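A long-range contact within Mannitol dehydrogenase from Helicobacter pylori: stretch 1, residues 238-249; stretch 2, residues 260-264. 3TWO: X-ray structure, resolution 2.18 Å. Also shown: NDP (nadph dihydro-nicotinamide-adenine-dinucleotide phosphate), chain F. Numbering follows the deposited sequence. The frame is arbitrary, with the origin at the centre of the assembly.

Stretch 1 238-249: IISTIPTHYDLK
Stretch 2, residues 260-264: DLALV

Adjacent parallel strands satisfy their backbone polar groups through a ladder in which alternate residues of each strand use both N and O toward the neighbour, and mannitol dehydrogenase gives a compact example. Strand 238-240 runs beside strand 260-263, 20° from exactly parallel, both extended with phi from -132° to -102° and psi from 115° to 139°. The register pairs I238 with L261, I239 with A262 and S240 with L263, at CA-CA distances of 4.7 to 5.1 Å. Four hydrogen bonds close the ladder: I238 N to D260 O (3.0 Å), A262 N to I238 O (2.8 Å), S240 N to A262 O (2.9 Å) and V264 N to S240 O (3.0 Å). Thus I238, S240 and A262 each use both N and O. I239 CA also approaches A262 O at 3.2 Å, a CA-H...O contact, as does L261 CA to I238 O at 3.3 Å.

Side chains alternate between the two faces along each strand, and bridged partners share a face. I239 (t, t) lies with A262, whose small methyl is 4.5 Å from I239 CB (CB to CB); beyond it, V264 CG2 (chi1 m) reaches I239 CG1 at 4.1 Å. The other face carries I238 (m, t), S240 (t), L261 (t, p) and L263 (m, t), with I238 CG2 3.7 Å from L261 CD1. The contact buries 467 Å², both sides summed, and suits these apolar side chains; buried T241 OG1 and D260 OD1 and OD2 are hydrogen-bonded elsewhere in the structure.

After S240 the chain loops back over this second face. L248 (m, t) places CD2 3.4 Å from L263 CD2. Buried S240 OG donates to Y246 OH (chi1 p) at 2.8 Å, so the serine proton is satisfied beside the leucines. D247 (t) caps the helix: its OD2 accepts from K249 N at 2.8 Å and forms a salt bridge with K249 NZ at 3.1 Å. T244 OG1 (chi1 p) donates to NDP N7A at 2.9 Å.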

# COMPACT_ATOMS: atom_id res chain seq x y z
N ILE B 238 2.53 6.70 9.91
CA ILE B 238 1.66 6.05 10.88
C ILE B 238 2.03 4.56 10.96
O ILE B 238 2.15 3.89 9.91
CB ILE B 238 0.17 6.16 10.49
CG1 ILE B 238 -0.31 7.64 10.51
CG2 ILE B 238 -0.73 5.33 11.42
CD1 ILE B 238 -1.72 7.83 9.92
N ILE B 239 2.21 4.05 12.19
CA ILE B 239 2.37 2.59 12.35
C ILE B 239 1.14 2.07 13.07
O ILE B 239 0.77 2.61 14.12
CB ILE B 239 3.69 2.22 13.12
CG1 ILE B 239 3.80 0.71 13.36
CG2 ILE B 239 3.82 3.04 14.46
CD1 ILE B 239 5.14 0.31 13.89
N SER B 240 0.46 1.11 12.46
CA SER B 240 -0.73 0.54 13.04
C SER B 240 -0.43 -0.83 13.69
O SER B 240 -0.06 -1.78 13.01
CB SER B 240 -1.83 0.35 12.01
OG SER B 240 -2.97 -0.18 12.65
N THR B 241 -0.61 -0.90 15.01
CA THR B 241 -0.40 -2.13 15.73
C THR B 241 -1.74 -2.74 16.14
O THR B 241 -1.74 -3.63 16.99
CB THR B 241 0.38 -1.92 17.02
OG1 THR B 241 -0.51 -1.38 18.04
CG2 THR B 241 1.60 -0.99 16.77
N ILE B 242 -2.85 -2.22 15.60
CA ILE B 242 -4.18 -2.61 16.07
C ILE B 242 -4.49 -4.11 15.82
O ILE B 242 -4.39 -4.56 14.69
CB ILE B 242 -5.27 -1.79 15.36
CG1 ILE B 242 -5.20 -0.32 15.80
CG2 ILE B 242 -6.64 -2.36 15.65
CD1 ILE B 242 -6.08 0.67 14.95
N PRO B 243 -4.88 -4.89 16.87
CA PRO B 243 -5.12 -6.34 16.71
C PRO B 243 -6.62 -6.73 16.64
O PRO B 243 -6.95 -7.92 16.68
CB PRO B 243 -4.54 -6.89 18.01
CG PRO B 243 -5.05 -5.83 19.04
CD PRO B 243 -4.86 -4.48 18.31
N THR B 244 -7.52 -5.73 16.59
CA THR B 244 -8.97 -5.97 16.49
C THR B 244 -9.48 -5.32 15.14
O THR B 244 -8.70 -4.71 14.38
CB THR B 244 -9.79 -5.33 17.69
OG1 THR B 244 -9.67 -3.90 17.63
CG2 THR B 244 -9.31 -5.82 19.11
N HIS B 245 -10.77 -5.47 14.86
CA HIS B 245 -11.34 -4.94 13.63
C HIS B 245 -11.25 -3.41 13.57
O HIS B 245 -11.50 -2.73 14.59
CB HIS B 245 -12.83 -5.35 13.50
CG HIS B 245 -13.51 -4.76 12.31
ND1 HIS B 245 -14.45 -3.75 12.40
CD2 HIS B 245 -13.35 -5.00 10.98
CE1 HIS B 245 -14.85 -3.40 11.19
NE2 HIS B 245 -14.22 -4.16 10.31
N TYR B 246 -10.89 -2.89 12.39
CA TYR B 246 -10.93 -1.48 12.13
C TYR B 246 -10.92 -1.24 10.63
O TYR B 246 -10.85 -2.17 9.84
CB TYR B 246 -9.76 -0.74 12.81
CG TYR B 246 -8.38 -1.00 12.25
CD1 TYR B 246 -7.66 0.01 11.61
CD2 TYR B 246 -7.76 -2.25 12.42
CE1 TYR B 246 -6.37 -0.19 11.14
CE2 TYR B 246 -6.43 -2.48 11.96
CZ TYR B 246 -5.74 -1.45 11.33
OH TYR B 246 -4.44 -1.67 10.86
N ASP B 247 -11.00 0.01 10.25
CA ASP B 247 -11.07 0.37 8.85
C ASP B 247 -9.74 1.04 8.51
O ASP B 247 -9.45 2.12 9.02
CB ASP B 247 -12.30 1.29 8.62
CG ASP B 247 -12.38 1.80 7.18
OD1 ASP B 247 -13.36 2.48 6.84
OD2 ASP B 247 -11.49 1.51 6.37
N LEU B 248 -8.92 0.39 7.68
CA LEU B 248 -7.67 1.00 7.27
C LEU B 248 -7.89 2.44 6.69
O LEU B 248 -7.00 3.27 6.81
CB LEU B 248 -6.92 0.10 6.21
CG LEU B 248 -6.25 -1.14 6.75
CD1 LEU B 248 -5.99 -2.20 5.63
CD2 LEU B 248 -4.97 -0.79 7.56
N LYS B 249 -9.03 2.72 6.03
CA LYS B 249 -9.20 4.06 5.43
C LYS B 249 -9.14 5.19 6.43
O LYS B 249 -8.68 6.26 6.10
CB LYS B 249 -10.49 4.23 4.60
CG LYS B 249 -10.50 3.32 3.35
CD LYS B 249 -11.86 3.39 2.58
CE LYS B 249 -13.09 3.15 3.44
NZ LYS B 249 -13.20 1.67 3.82
N ASP B 260 3.67 7.59 4.69
CA ASP B 260 3.66 6.10 4.79
C ASP B 260 2.74 5.61 5.90
O ASP B 260 2.73 6.19 7.00
CB ASP B 260 5.04 5.54 5.20
CG ASP B 260 6.10 5.60 4.12
OD1 ASP B 260 7.25 5.35 4.51
OD2 ASP B 260 5.84 5.84 2.94
N LEU B 261 2.00 4.53 5.65
CA LEU B 261 1.27 3.80 6.68
C LEU B 261 1.89 2.40 6.73
O LEU B 261 1.90 1.68 5.71
CB LEU B 261 -0.19 3.64 6.27
CG LEU B 261 -1.15 2.70 7.02
CD1 LEU B 261 -1.16 3.06 8.54
CD2 LEU B 261 -2.57 2.84 6.47
N ALA B 262 2.52 2.09 7.85
CA ALA B 262 3.19 0.85 8.06
C ALA B 262 2.24 0.01 8.93
O ALA B 262 1.83 0.46 10.02
CB ALA B 262 4.49 1.05 8.86
N LEU B 263 1.97 -1.22 8.48
CA LEU B 263 1.05 -2.13 9.13
C LEU B 263 1.87 -3.21 9.79
O LEU B 263 2.59 -3.95 9.11
CB LEU B 263 0.09 -2.77 8.10
CG LEU B 263 -0.72 -1.78 7.29
CD1 LEU B 263 -1.52 -2.41 6.13
CD2 LEU B 263 -1.61 -0.82 8.19
N VAL B 264 1.74 -3.33 11.12
CA VAL B 264 2.27 -4.52 11.82
C VAL B 264 1.21 -5.33 12.54
O VAL B 264 1.40 -6.54 12.71
CB VAL B 264 3.39 -4.14 12.81
CG1 VAL B 264 4.57 -3.45 12.00
CG2 VAL B 264 2.84 -3.22 13.89
PA NDP F . -1.36 -5.79 22.84
O1A NDP F . -2.78 -6.02 23.12
O2A NDP F . -0.32 -5.11 23.81
O5B NDP F . -1.68 -4.27 22.35
C5B NDP F . -2.83 -3.94 21.40
C4B NDP F . -3.27 -2.51 21.69
O4B NDP F . -4.20 -1.91 20.69
C3B NDP F . -3.97 -2.47 23.06
O3B NDP F . -3.41 -1.33 23.81
C2B NDP F . -5.45 -2.22 22.68
O2B NDP F . -6.02 -1.46 23.76
C1B NDP F . -5.32 -1.29 21.46
N9A NDP F . -6.43 -1.43 20.48
C8A NDP F . -7.12 -2.56 20.25
N7A NDP F . -7.98 -2.29 19.27
C5A NDP F . -7.83 -1.02 18.90
C6A NDP F . -8.45 -0.23 17.96
N6A NDP F . -9.46 -0.67 17.14
N1A NDP F . -8.04 1.03 17.88
C2A NDP F . -7.07 1.53 18.62
N3A NDP F . -6.45 0.79 19.51
C4A NDP F . -6.84 -0.48 19.67
O3 NDP F . -0.83 -6.15 21.40
PN NDP F . 0.63 -6.21 20.95
O1N NDP F . 1.26 -4.88 20.93
O2N NDP F . 1.47 -7.36 21.56
O5D NDP F . 0.43 -6.69 19.46
C5D NDP F . -0.54 -5.92 18.60
C4D NDP F . -0.78 -6.68 17.23
O4D NDP F . 0.54 -6.71 16.65
C3D NDP F . -1.25 -8.16 17.34
O3D NDP F . -2.22 -8.41 16.28
C2D NDP F . 0.08 -8.92 17.15
O2D NDP F . -0.15 -10.17 16.60
C1D NDP F . 0.76 -8.03 16.09
N1N NDP F . 2.23 -8.28 15.92
C2N NDP F . 2.76 -8.29 14.61
C3N NDP F . 4.11 -8.51 14.39
C7N NDP F . 4.65 -8.42 12.97
O7N NDP F . 4.04 -7.78 12.10
N7N NDP F . 5.91 -8.83 12.83
C4N NDP F . 4.95 -8.78 15.50
C5N NDP F . 4.45 -8.74 16.83
C6N NDP F . 3.11 -8.51 17.05
P2B NDP F . -7.45 -1.73 24.34
O1X NDP F . -7.21 -1.81 25.96
O2X NDP F . -8.39 -0.72 23.85
O3X NDP F . -7.87 -3.20 23.91